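Local coordinates for protein Non-sulfated chondroitin lyase E66 (Autographa californica nucleopolyhedrovirus, PDB 3VSN) that acts as a non-sulfated chondroitin lyase of the viral envelope, is essential for oral infectivity and may digest the chondroitin sulfate barrier of the host midgut, at residues A[329-334]-A[369-374]; A[365-370]-A[385-390]; A[447-452]-A[553-558]; A[563-568]-A[578-583]. One frame throughout, in Å; residues are numbered along the deposited sequence. Where two conformers were deposited one is given.

Contact 1. Residues A[329-334]-A[369-374]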
# COMPACT_ATOMS: atom_id res chain seq x y z
N THR A 329 6.28 -7.82 -4.99
CA THR A 329 6.79 -6.47 -4.86
C THR A 329 8.32 -6.48 -4.90
O THR A 329 8.96 -7.30 -4.25
CB THR A 329 6.28 -5.82 -3.56
OG1 THR A 329 4.85 -5.70 -3.63
CG2 THR A 329 6.89 -4.43 -3.35
N LYS A 330 8.89 -5.55 -5.66
CA LYS A 330 10.33 -5.43 -5.73
C LYS A 330 10.74 -4.00 -5.44
O LYS A 330 10.19 -3.05 -6.02
CB LYS A 330 10.86 -5.87 -7.10
CG LYS A 330 12.36 -5.66 -7.28
CD LYS A 330 12.82 -6.21 -8.62
CE LYS A 330 14.19 -5.69 -9.01
NZ LYS A 330 15.31 -6.26 -8.20
N LEU A 331 11.70 -3.85 -4.53
CA LEU A 331 12.34 -2.57 -4.30
C LEU A 331 13.82 -2.72 -4.60
O LEU A 331 14.51 -3.50 -3.95
CB LEU A 331 12.13 -2.09 -2.85
CG LEU A 331 12.68 -0.69 -2.56
CD1 LEU A 331 11.81 0.39 -3.18
CD2 LEU A 331 12.84 -0.47 -1.06
N SER A 332 14.29 -2.00 -5.61
CA SER A 332 15.69 -2.01 -5.97
C SER A 332 16.30 -0.64 -5.70
O SER A 332 15.63 0.26 -5.18
CB SER A 332 15.88 -2.42 -7.43
OG SER A 332 15.57 -1.35 -8.31
N LYS A 333 17.57 -0.48 -6.06
CA LYS A 333 18.24 0.82 -5.96
C LYS A 333 17.62 1.85 -6.92
O LYS A 333 17.73 3.05 -6.68
CB LYS A 333 19.74 0.67 -6.24
CG LYS A 333 20.49 -0.14 -5.19
CD LYS A 333 21.96 -0.31 -5.53
CE LYS A 333 22.64 -1.25 -4.54
NZ LYS A 333 24.05 -1.55 -4.91
N THR A 334 16.95 1.37 -7.97
CA THR A 334 16.45 2.26 -9.03
C THR A 334 14.93 2.35 -9.15
O THR A 334 14.41 3.36 -9.64
CB THR A 334 17.04 1.90 -10.41
OG1 THR A 334 16.73 0.53 -10.72
CG2 THR A 334 18.56 2.11 -10.42
N TRP A 369 8.06 2.20 -11.08
CA TRP A 369 8.22 3.62 -10.87
C TRP A 369 9.64 3.89 -10.50
O TRP A 369 10.16 3.34 -9.53
CB TRP A 369 7.29 4.11 -9.77
CG TRP A 369 5.82 4.11 -10.14
CD1 TRP A 369 5.10 5.13 -10.75
CD2 TRP A 369 4.84 3.04 -9.91
NE1 TRP A 369 3.79 4.77 -10.92
CE2 TRP A 369 3.56 3.53 -10.44
CE3 TRP A 369 4.90 1.76 -9.36
CZ2 TRP A 369 2.40 2.77 -10.40
CZ3 TRP A 369 3.72 1.00 -9.32
CH2 TRP A 369 2.51 1.50 -9.83
N ASN A 370 10.29 4.75 -11.28
CA ASN A 370 11.65 5.20 -11.01
C ASN A 370 11.68 5.90 -9.65
O ASN A 370 10.91 6.83 -9.42
CB ASN A 370 12.11 6.15 -12.13
CG ASN A 370 13.59 6.45 -12.07
OD1 ASN A 370 14.14 6.77 -11.01
ND2 ASN A 370 14.25 6.37 -13.22
N ARG A 371 12.54 5.43 -8.75
CA ARG A 371 12.61 5.97 -7.39
C ARG A 371 12.99 7.45 -7.36
O ARG A 371 12.67 8.15 -6.40
CB ARG A 371 13.55 5.15 -6.52
CG ARG A 371 12.99 3.77 -6.17
CD ARG A 371 13.89 3.02 -5.22
NE ARG A 371 13.97 3.67 -3.91
CZ ARG A 371 14.78 3.29 -2.92
NH1 ARG A 371 15.59 2.24 -3.08
NH2 ARG A 371 14.78 3.95 -1.78
N ARG A 372 13.65 7.92 -8.41
CA ARG A 372 13.99 9.33 -8.55
C ARG A 372 13.02 10.11 -9.45
O ARG A 372 13.20 11.31 -9.69
CB ARG A 372 15.44 9.49 -9.01
CG ARG A 372 16.44 9.05 -7.94
CD ARG A 372 17.89 9.40 -8.26
NE ARG A 372 17.99 10.59 -9.10
CZ ARG A 372 18.71 10.66 -10.21
NH1 ARG A 372 19.44 9.63 -10.62
NH2 ARG A 372 18.72 11.79 -10.91
N GLY A 373 11.96 9.43 -9.90
CA GLY A 373 10.93 10.06 -10.73
C GLY A 373 10.00 10.95 -9.92
O GLY A 373 10.04 10.96 -8.69
N ARG A 374 9.17 11.71 -10.63
CA ARG A 374 8.12 12.51 -9.98
C ARG A 374 7.02 11.57 -9.49
O ARG A 374 6.63 10.65 -10.21
CB ARG A 374 7.53 13.53 -10.95
CG ARG A 374 8.38 14.76 -11.21
CD ARG A 374 7.54 15.89 -11.81
NE ARG A 374 8.30 16.89 -12.58
CZ ARG A 374 9.26 16.63 -13.47
NH1 ARG A 374 9.63 15.38 -13.74
NH2 ARG A 374 9.86 17.63 -14.10
O HOH W 1 16.51 5.69 -10.20
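L331 opens the contact from the end of strand 327-331: its CD1 methyl lies 3.9 Å from CD of R371 and above one face of the guanidinium group, displaced toward the rim of that flat group. The two side chains cross at about a right angle, and P289 touches both of them. At S332 it is the backbone that matters. Its carbonyl O accepts from NH1 of R371 at 2.9 Å, with 160° at the hydrogen; the oxygen lies in the guanidinium plane, while the donor is somewhat tilted from the carbonyl plane. The arginine chain reaches this point because it is bent at chi3 (66°), and NH2 makes a separate salt bridge to E290. The S332 hydroxyl turns back on its own segment, where OG accepts from N of T334 at 3.1 Å in an ST turn and also takes N-H of Y335. After K333, the carbonyl O of T334 accepts from N of R371 at 2.9 Å, a nearly straight bond. A water donates to this same T334 O and, at 2.7 Å, to OD1 of N370. OD1 also accepts from N of R372 in the carbonyl plane, on a lone pair. OG1 of T334 pairs with ND1 of H451. The arrangement is that of two turns docked together: the tight link of the antiparallel hairpin 327-331/335-340 meets a type I beta turn, N370 to G373, whose first residue forms an Asx turn, beyond the edge strand 367-370.

Contact 2. Residues A[365-370]-A[385-390]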
# COMPACT_ATOMS: atom_id res chain seq x y z
N ALA A 365 -2.67 -3.00 -13.21
CA ALA A 365 -1.46 -2.18 -13.13
C ALA A 365 -0.22 -3.08 -13.23
O ALA A 365 -0.05 -4.00 -12.43
CB ALA A 365 -1.42 -1.37 -11.83
N ARG A 366 0.59 -2.82 -14.25
CA ARG A 366 1.85 -3.53 -14.47
C ARG A 366 2.91 -2.49 -14.77
O ARG A 366 3.22 -2.20 -15.93
CB ARG A 366 1.72 -4.52 -15.64
CG ARG A 366 0.58 -5.53 -15.51
CD ARG A 366 0.84 -6.54 -14.41
NE ARG A 366 -0.13 -7.63 -14.42
CZ ARG A 366 -1.27 -7.63 -13.73
NH1 ARG A 366 -1.59 -6.60 -12.95
NH2 ARG A 366 -2.09 -8.67 -13.81
N ARG A 367 3.45 -1.90 -13.71
CA ARG A 367 4.24 -0.68 -13.81
C ARG A 367 5.41 -0.69 -12.83
O ARG A 367 5.32 -1.25 -11.73
CB ARG A 367 3.33 0.54 -13.57
CG ARG A 367 4.04 1.88 -13.42
CD ARG A 367 4.60 2.43 -14.74
NE ARG A 367 5.40 3.62 -14.48
CZ ARG A 367 4.92 4.86 -14.40
NH1 ARG A 367 3.63 5.10 -14.59
NH2 ARG A 367 5.74 5.88 -14.15
N ILE A 368 6.52 -0.11 -13.26
CA ILE A 368 7.63 0.20 -12.37
C ILE A 368 7.73 1.71 -12.27
O ILE A 368 7.47 2.42 -13.25
CB ILE A 368 8.96 -0.43 -12.83
CG1 ILE A 368 9.40 0.11 -14.20
CG2 ILE A 368 8.85 -1.95 -12.83
CD1 ILE A 368 10.71 -0.47 -14.72
N TRP A 369 8.06 2.20 -11.08
CA TRP A 369 8.22 3.62 -10.87
C TRP A 369 9.64 3.89 -10.50
O TRP A 369 10.16 3.34 -9.53
CB TRP A 369 7.29 4.11 -9.77
CG TRP A 369 5.82 4.11 -10.14
CD1 TRP A 369 5.10 5.13 -10.75
CD2 TRP A 369 4.84 3.04 -9.91
NE1 TRP A 369 3.79 4.77 -10.92
CE2 TRP A 369 3.56 3.53 -10.44
CE3 TRP A 369 4.90 1.76 -9.36
CZ2 TRP A 369 2.40 2.77 -10.40
CZ3 TRP A 369 3.72 1.00 -9.32
CH2 TRP A 369 2.51 1.50 -9.83
N ASN A 370 10.29 4.75 -11.28
CA ASN A 370 11.65 5.20 -11.01
C ASN A 370 11.68 5.90 -9.65
O ASN A 370 10.91 6.83 -9.42
CB ASN A 370 12.11 6.15 -12.13
CG ASN A 370 13.59 6.45 -12.07
OD1 ASN A 370 14.14 6.77 -11.01
ND2 ASN A 370 14.25 6.37 -13.22
N PHE A 385 -6.09 4.89 -16.37
CA PHE A 385 -4.97 4.66 -17.26
C PHE A 385 -3.67 4.40 -16.50
O PHE A 385 -3.30 5.16 -15.60
CB PHE A 385 -4.80 5.85 -18.21
CG PHE A 385 -6.10 6.28 -18.86
CD1 PHE A 385 -6.59 5.61 -19.97
CD2 PHE A 385 -6.83 7.34 -18.34
CE1 PHE A 385 -7.78 5.99 -20.56
CE2 PHE A 385 -8.03 7.73 -18.93
CZ PHE A 385 -8.50 7.06 -20.04
N GLU A 386 -3.00 3.31 -16.86
CA GLU A 386 -1.70 2.95 -16.31
C GLU A 386 -1.13 1.83 -17.15
O GLU A 386 -1.88 1.07 -17.78
CB GLU A 386 -1.83 2.51 -14.84
CG GLU A 386 -0.51 2.20 -14.15
CD GLU A 386 0.48 3.35 -14.23
OE1 GLU A 386 0.33 4.32 -13.46
OE2 GLU A 386 1.40 3.29 -15.08
N SER A 387 0.20 1.73 -17.18
CA SER A 387 0.87 0.62 -17.84
C SER A 387 0.24 -0.69 -17.39
O SER A 387 0.08 -0.93 -16.19
CB SER A 387 2.36 0.62 -17.50
OG SER A 387 2.99 1.80 -17.96
N GLY A 388 -0.14 -1.52 -18.36
CA GLY A 388 -0.74 -2.82 -18.06
C GLY A 388 -2.25 -2.89 -18.18
O GLY A 388 -2.80 -3.97 -18.36
N ILE A 389 -2.93 -1.75 -18.07
CA ILE A 389 -4.40 -1.73 -18.13
C ILE A 389 -4.92 -2.07 -19.53
O ILE A 389 -4.46 -1.52 -20.53
CB ILE A 389 -5.00 -0.39 -17.61
CG1 ILE A 389 -4.71 -0.22 -16.11
CG2 ILE A 389 -6.51 -0.34 -17.88
CD1 ILE A 389 -5.30 1.03 -15.47
N ILE A 390 -5.86 -3.02 -19.59
CA ILE A 390 -6.52 -3.37 -20.84
C ILE A 390 -7.80 -2.54 -20.93
O ILE A 390 -8.66 -2.60 -20.05
CB ILE A 390 -6.87 -4.88 -20.92
CG1 ILE A 390 -5.61 -5.74 -20.77
CG2 ILE A 390 -7.56 -5.20 -22.25
CD1 ILE A 390 -5.89 -7.21 -20.53
O HOH W 2 1.93 6.33 -12.49
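R366 and S387 join the backbones: N of R366 donates to O of S387 at 2.8 Å with 171° at the hydrogen, where the chain leading into strand 367-370 is met by the type II turn E386 to I389. G388 CA packs against CB of R366 at 3.8 Å, and its positive phi (101°) suits the third position of such a turn. The salt bridge lies beside this seam. NH1 of R367 meets OE2 of E386 at 2.9 Å on the syn side of the carboxylate, with the oxygen in the guanidinium plane, although the two flat groups are turned 52° apart. N of S387 takes the anti side of the same oxygen at 2.9 Å, so two donors grip OE2 and fix the rotation of the carboxylate. OE1 receives a water at 2.7 Å that also accepts from NE1 of W369, and it pairs with Y378 OH. In a cation-pi contact, R367 CG lies over the indole centre and W369 NE1 over one guanidinium face, while the acid meets the guanidinium edge. Around this buried salt bridge, G388 and I389 pair through their backbones with I475 of strand 472-480, S387 packs on strand 550-558, and R366 reaches across strands 440-449 and 452-461.

Contact 3. Residues A[447-452]-A[553-558]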
# COMPACT_ATOMS: atom_id res chain seq x y z
N LEU A 447 7.46 -10.27 -15.14
CA LEU A 447 8.76 -10.53 -14.55
C LEU A 447 9.46 -9.22 -14.18
O LEU A 447 9.66 -8.36 -15.04
CB LEU A 447 9.64 -11.36 -15.50
CG LEU A 447 11.07 -11.66 -15.05
CD1 LEU A 447 11.10 -12.65 -13.89
CD2 LEU A 447 11.89 -12.19 -16.23
N PHE A 448 9.81 -9.08 -12.90
CA PHE A 448 10.62 -7.95 -12.43
C PHE A 448 12.08 -8.40 -12.32
O PHE A 448 12.35 -9.50 -11.83
CB PHE A 448 10.15 -7.44 -11.06
CG PHE A 448 8.78 -6.81 -11.06
CD1 PHE A 448 8.56 -5.58 -11.67
CD2 PHE A 448 7.72 -7.42 -10.39
CE1 PHE A 448 7.30 -4.99 -11.66
CE2 PHE A 448 6.46 -6.84 -10.37
CZ PHE A 448 6.25 -5.63 -11.01
N TYR A 449 13.00 -7.54 -12.75
CA TYR A 449 14.44 -7.81 -12.67
C TYR A 449 15.19 -6.48 -12.61
O TYR A 449 14.58 -5.42 -12.70
CB TYR A 449 14.88 -8.63 -13.89
CG TYR A 449 14.60 -7.93 -15.20
CD1 TYR A 449 13.36 -8.06 -15.84
CD2 TYR A 449 15.55 -7.09 -15.79
CE1 TYR A 449 13.09 -7.39 -17.03
CE2 TYR A 449 15.28 -6.42 -16.97
CZ TYR A 449 14.06 -6.58 -17.59
OH TYR A 449 13.81 -5.91 -18.77
N ASP A 450 16.52 -6.51 -12.45
CA ASP A 450 17.31 -5.28 -12.54
C ASP A 450 17.70 -5.07 -14.01
O ASP A 450 18.44 -5.88 -14.54
CB ASP A 450 18.56 -5.38 -11.66
CG ASP A 450 18.25 -5.62 -10.18
OD1 ASP A 450 17.25 -5.09 -9.67
OD2 ASP A 450 19.03 -6.33 -9.52
N HIS A 451 17.23 -4.01 -14.69
CA HIS A 451 16.42 -2.91 -14.14
C HIS A 451 15.18 -2.70 -14.97
O HIS A 451 15.01 -1.66 -15.63
CB HIS A 451 17.23 -1.62 -14.14
CG HIS A 451 18.49 -1.68 -13.31
ND1 HIS A 451 18.55 -1.15 -12.07
CD2 HIS A 451 19.74 -2.21 -13.58
CE1 HIS A 451 19.79 -1.35 -11.57
NE2 HIS A 451 20.52 -2.00 -12.50
N GLY A 452 14.28 -3.68 -14.96
CA GLY A 452 13.09 -3.59 -15.78
C GLY A 452 12.00 -4.57 -15.45
O GLY A 452 12.04 -5.26 -14.43
N CYS A 553 2.49 -7.70 -25.55
CA CYS A 553 3.76 -7.94 -24.87
C CYS A 553 4.67 -6.72 -24.95
O CYS A 553 4.93 -6.21 -26.03
CB CYS A 553 4.46 -9.17 -25.45
SG CYS A 553 5.84 -9.78 -24.46
N TYR A 554 5.14 -6.27 -23.79
CA TYR A 554 6.03 -5.12 -23.73
C TYR A 554 6.97 -5.24 -22.54
O TYR A 554 6.80 -6.11 -21.68
CB TYR A 554 5.22 -3.82 -23.65
CG TYR A 554 4.46 -3.64 -22.35
CD1 TYR A 554 5.03 -2.97 -21.27
CD2 TYR A 554 3.16 -4.14 -22.21
CE1 TYR A 554 4.34 -2.81 -20.07
CE2 TYR A 554 2.46 -3.97 -21.02
CZ TYR A 554 3.05 -3.31 -19.96
OH TYR A 554 2.37 -3.14 -18.77
N LYS A 555 7.97 -4.36 -22.49
CA LYS A 555 8.81 -4.26 -21.31
C LYS A 555 9.04 -2.80 -20.96
O LYS A 555 8.96 -1.91 -21.82
CB LYS A 555 10.14 -5.00 -21.49
CG LYS A 555 11.15 -4.31 -22.39
CD LYS A 555 12.55 -4.89 -22.22
CE LYS A 555 13.55 -4.01 -22.94
NZ LYS A 555 14.86 -4.66 -23.18
N LEU A 556 9.31 -2.55 -19.68
CA LEU A 556 9.68 -1.24 -19.20
C LEU A 556 11.10 -1.32 -18.62
O LEU A 556 11.46 -2.34 -18.04
CB LEU A 556 8.69 -0.76 -18.12
CG LEU A 556 7.20 -0.62 -18.49
CD1 LEU A 556 6.39 -0.22 -17.26
CD2 LEU A 556 6.98 0.38 -19.62
N ASN A 557 11.88 -0.27 -18.82
CA ASN A 557 13.22 -0.13 -18.23
C ASN A 557 13.30 1.15 -17.44
O ASN A 557 12.67 2.14 -17.81
CB ASN A 557 14.29 0.02 -19.31
CG ASN A 557 14.58 -1.27 -20.02
OD1 ASN A 557 14.82 -2.30 -19.40
ND2 ASN A 557 14.59 -1.21 -21.34
N VAL A 558 14.11 1.14 -16.39
CA VAL A 558 14.53 2.38 -15.76
C VAL A 558 15.39 3.13 -16.78
O VAL A 558 16.29 2.54 -17.40
CB VAL A 558 15.36 2.12 -14.48
CG1 VAL A 558 15.86 3.44 -13.89
CG2 VAL A 558 14.54 1.37 -13.45
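The carbonyl O of H451 accepts from N of V558 at 3.0 Å, with 169° at the hydrogen; CA of N557 adds a weaker CA-H...O contact to the same oxygen at 3.5 Å. This bond lies where strand 550-558 ends beside the start of strand 452-461, and there G452 and N557 form an antiparallel, non-hydrogen-bonded pair. CB of H451 rests against CG2 of V558 at 4.1 Å, its peptide bond to D450 being cis. That cis link belongs to the tight two-residue turn between strands 440-449 and 452-461, which is tied off by Y449 N to G452 O at 3.0 Å and by G452 N to Y449 O. Y449 CG takes the crowded position between backbone N and carbonyl carbon (chi1 59°), which brings the phenol over the first residue of the next strand: G452 O sits above one ring face, toward the rim. The hydroxyl then reaches strand 550-558, with OH 3.8 Å from CD of K555, the extended lysine chain crossing the tyrosine at about a right angle. Both polar ends share one acid, OH bonding to D563 OD2 and K555 NZ forming a salt bridge to D563 OD1. The buried lysine charge is thus matched directly by a carboxylate, whose ionised form the ammonium would probably stabilise, while the phenol hydroxyl is bonded to the same group.

Contact 4. Residues A[563-568]-A[578-583]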
# COMPACT_ATOMS: atom_id res chain seq x y z
N ASP A 563 18.66 -3.36 -21.43
CA ASP A 563 19.00 -4.78 -21.39
C ASP A 563 18.66 -5.44 -22.71
O ASP A 563 18.05 -4.83 -23.58
CB ASP A 563 18.25 -5.47 -20.24
CG ASP A 563 16.75 -5.38 -20.40
OD1 ASP A 563 16.21 -5.96 -21.36
OD2 ASP A 563 16.10 -4.73 -19.55
N SER A 564 19.05 -6.71 -22.85
CA SER A 564 18.77 -7.45 -24.08
C SER A 564 17.82 -8.62 -23.82
O SER A 564 18.02 -9.73 -24.32
CB SER A 564 20.09 -7.94 -24.70
OG SER A 564 20.93 -6.84 -24.99
N LEU A 565 16.77 -8.36 -23.04
CA LEU A 565 15.77 -9.38 -22.73
C LEU A 565 15.16 -9.96 -24.00
O LEU A 565 14.83 -9.23 -24.94
CB LEU A 565 14.68 -8.79 -21.82
CG LEU A 565 13.51 -9.69 -21.41
CD1 LEU A 565 12.98 -9.25 -20.05
CD2 LEU A 565 12.41 -9.68 -22.46
N ARG A 566 15.04 -11.29 -24.03
CA ARG A 566 14.34 -11.98 -25.11
C ARG A 566 13.32 -12.94 -24.50
O ARG A 566 13.51 -13.42 -23.39
CB ARG A 566 15.33 -12.74 -26.01
CG ARG A 566 16.40 -11.88 -26.67
CD ARG A 566 15.82 -10.96 -27.75
NE ARG A 566 16.85 -10.16 -28.41
CZ ARG A 566 17.25 -8.95 -28.03
NH1 ARG A 566 16.69 -8.36 -26.97
NH2 ARG A 566 18.20 -8.32 -28.70
N ALA A 567 12.24 -13.20 -25.23
CA ALA A 567 11.22 -14.15 -24.78
C ALA A 567 10.85 -15.10 -25.91
O ALA A 567 10.92 -14.73 -27.08
CB ALA A 567 9.99 -13.43 -24.26
N PHE A 568 10.48 -16.32 -25.55
CA PHE A 568 10.26 -17.37 -26.53
C PHE A 568 9.03 -18.19 -26.18
O PHE A 568 8.76 -18.44 -25.00
CB PHE A 568 11.46 -18.32 -26.59
CG PHE A 568 12.78 -17.63 -26.81
CD1 PHE A 568 13.22 -17.32 -28.09
CD2 PHE A 568 13.60 -17.29 -25.73
CE1 PHE A 568 14.44 -16.69 -28.30
CE2 PHE A 568 14.82 -16.67 -25.93
CZ PHE A 568 15.24 -16.37 -27.21
N VAL A 578 11.52 -16.69 -20.71
CA VAL A 578 12.14 -15.37 -20.75
C VAL A 578 13.59 -15.47 -20.30
O VAL A 578 13.88 -15.94 -19.20
CB VAL A 578 11.39 -14.34 -19.87
CG1 VAL A 578 12.03 -12.96 -19.98
CG2 VAL A 578 9.92 -14.27 -20.26
N ASN A 579 14.50 -15.06 -21.18
CA ASN A 579 15.90 -14.94 -20.82
C ASN A 579 16.26 -13.45 -20.78
O ASN A 579 16.36 -12.81 -21.82
CB ASN A 579 16.80 -15.71 -21.80
CG ASN A 579 18.26 -15.74 -21.37
OD1 ASN A 579 18.66 -15.09 -20.40
ND2 ASN A 579 19.07 -16.50 -22.11
N VAL A 580 16.43 -12.92 -19.57
CA VAL A 580 16.75 -11.50 -19.39
C VAL A 580 18.11 -11.17 -19.99
O VAL A 580 18.34 -10.05 -20.46
CB VAL A 580 16.70 -11.08 -17.90
CG1 VAL A 580 17.01 -9.60 -17.75
CG2 VAL A 580 15.33 -11.38 -17.31
N GLY A 581 19.01 -12.15 -19.99
CA GLY A 581 20.34 -12.00 -20.56
C GLY A 581 21.37 -11.54 -19.55
O GLY A 581 22.52 -11.28 -19.92
N ASN A 582 20.96 -11.44 -18.29
CA ASN A 582 21.83 -10.97 -17.20
C ASN A 582 22.03 -12.03 -16.12
O ASN A 582 22.55 -11.73 -15.04
CB ASN A 582 21.24 -9.70 -16.58
CG ASN A 582 19.96 -9.97 -15.79
OD1 ASN A 582 19.36 -11.04 -15.91
ND2 ASN A 582 19.53 -9.00 -14.98
N GLY A 583 21.61 -13.26 -16.40
CA GLY A 583 21.67 -14.34 -15.41
C GLY A 583 20.31 -14.78 -14.88
O GLY A 583 20.20 -15.82 -14.22
O HOH W 3 20.42 -8.31 -20.92
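L565 packs across V580 and V578. CB lies 4.2 Å from CA of V580; CG, anti to the backbone N (chi1 179°), is carried to 3.9 Å from CG1 of V578. At the fork, CD1 touches both valines, 3.8 Å from V578 CG1 and 4.2 Å from V580 CG2, while CD2 stays beside the same V578 methyl. F454 and Y449 of the neighbouring sheet touch this leucine as well, so the cluster faces inward. A567 continues it along the strand, its CB meeting CG2 of V578. The backbones are held by the hydrogen-bonded pair R566 and N579: R566 N donates to N579 O at 3.0 Å, and N579 N to R566 O at 2.9 Å. Beyond L565 and V580 the regular pairing gives way, and a water bridges N of S564 to O of V580. Each segment also curls on an Asx turn there: D563 OD1 accepts from L565 N on the anti side of its carboxylate, and N579 OD1 accepts from G581 N at 3.0 Å. The whole is a beta hairpin, strands 566-569 and 575-579, at the outer edge of the antiparallel C-terminal sheet, with its apolar face laid against the neighbouring sheet that holds strand 440-449.

Contacts 2 and 3 are buried, whereas contacts 1 and 4 are only partly so. Contacts 1 and 2 use opposite ends of strand 367-370, the first bound mainly through carbonyl oxygens, the second through an internal salt bridge. Contact 3 touches each of the other three: Y554 OH bonds to R366 O of contact 2, D450 forms a salt bridge to K330 of contact 1, and contact 4 meets it through D563. Contact 4, some 21 Å from contacts 1 and 2 between centres, is the most apolar of the four across its own segments; it lies in the C-terminal sheet, contact 3 in the neighbouring seven-stranded one, and contacts 1 and 2 at the sheet of strand 367-370.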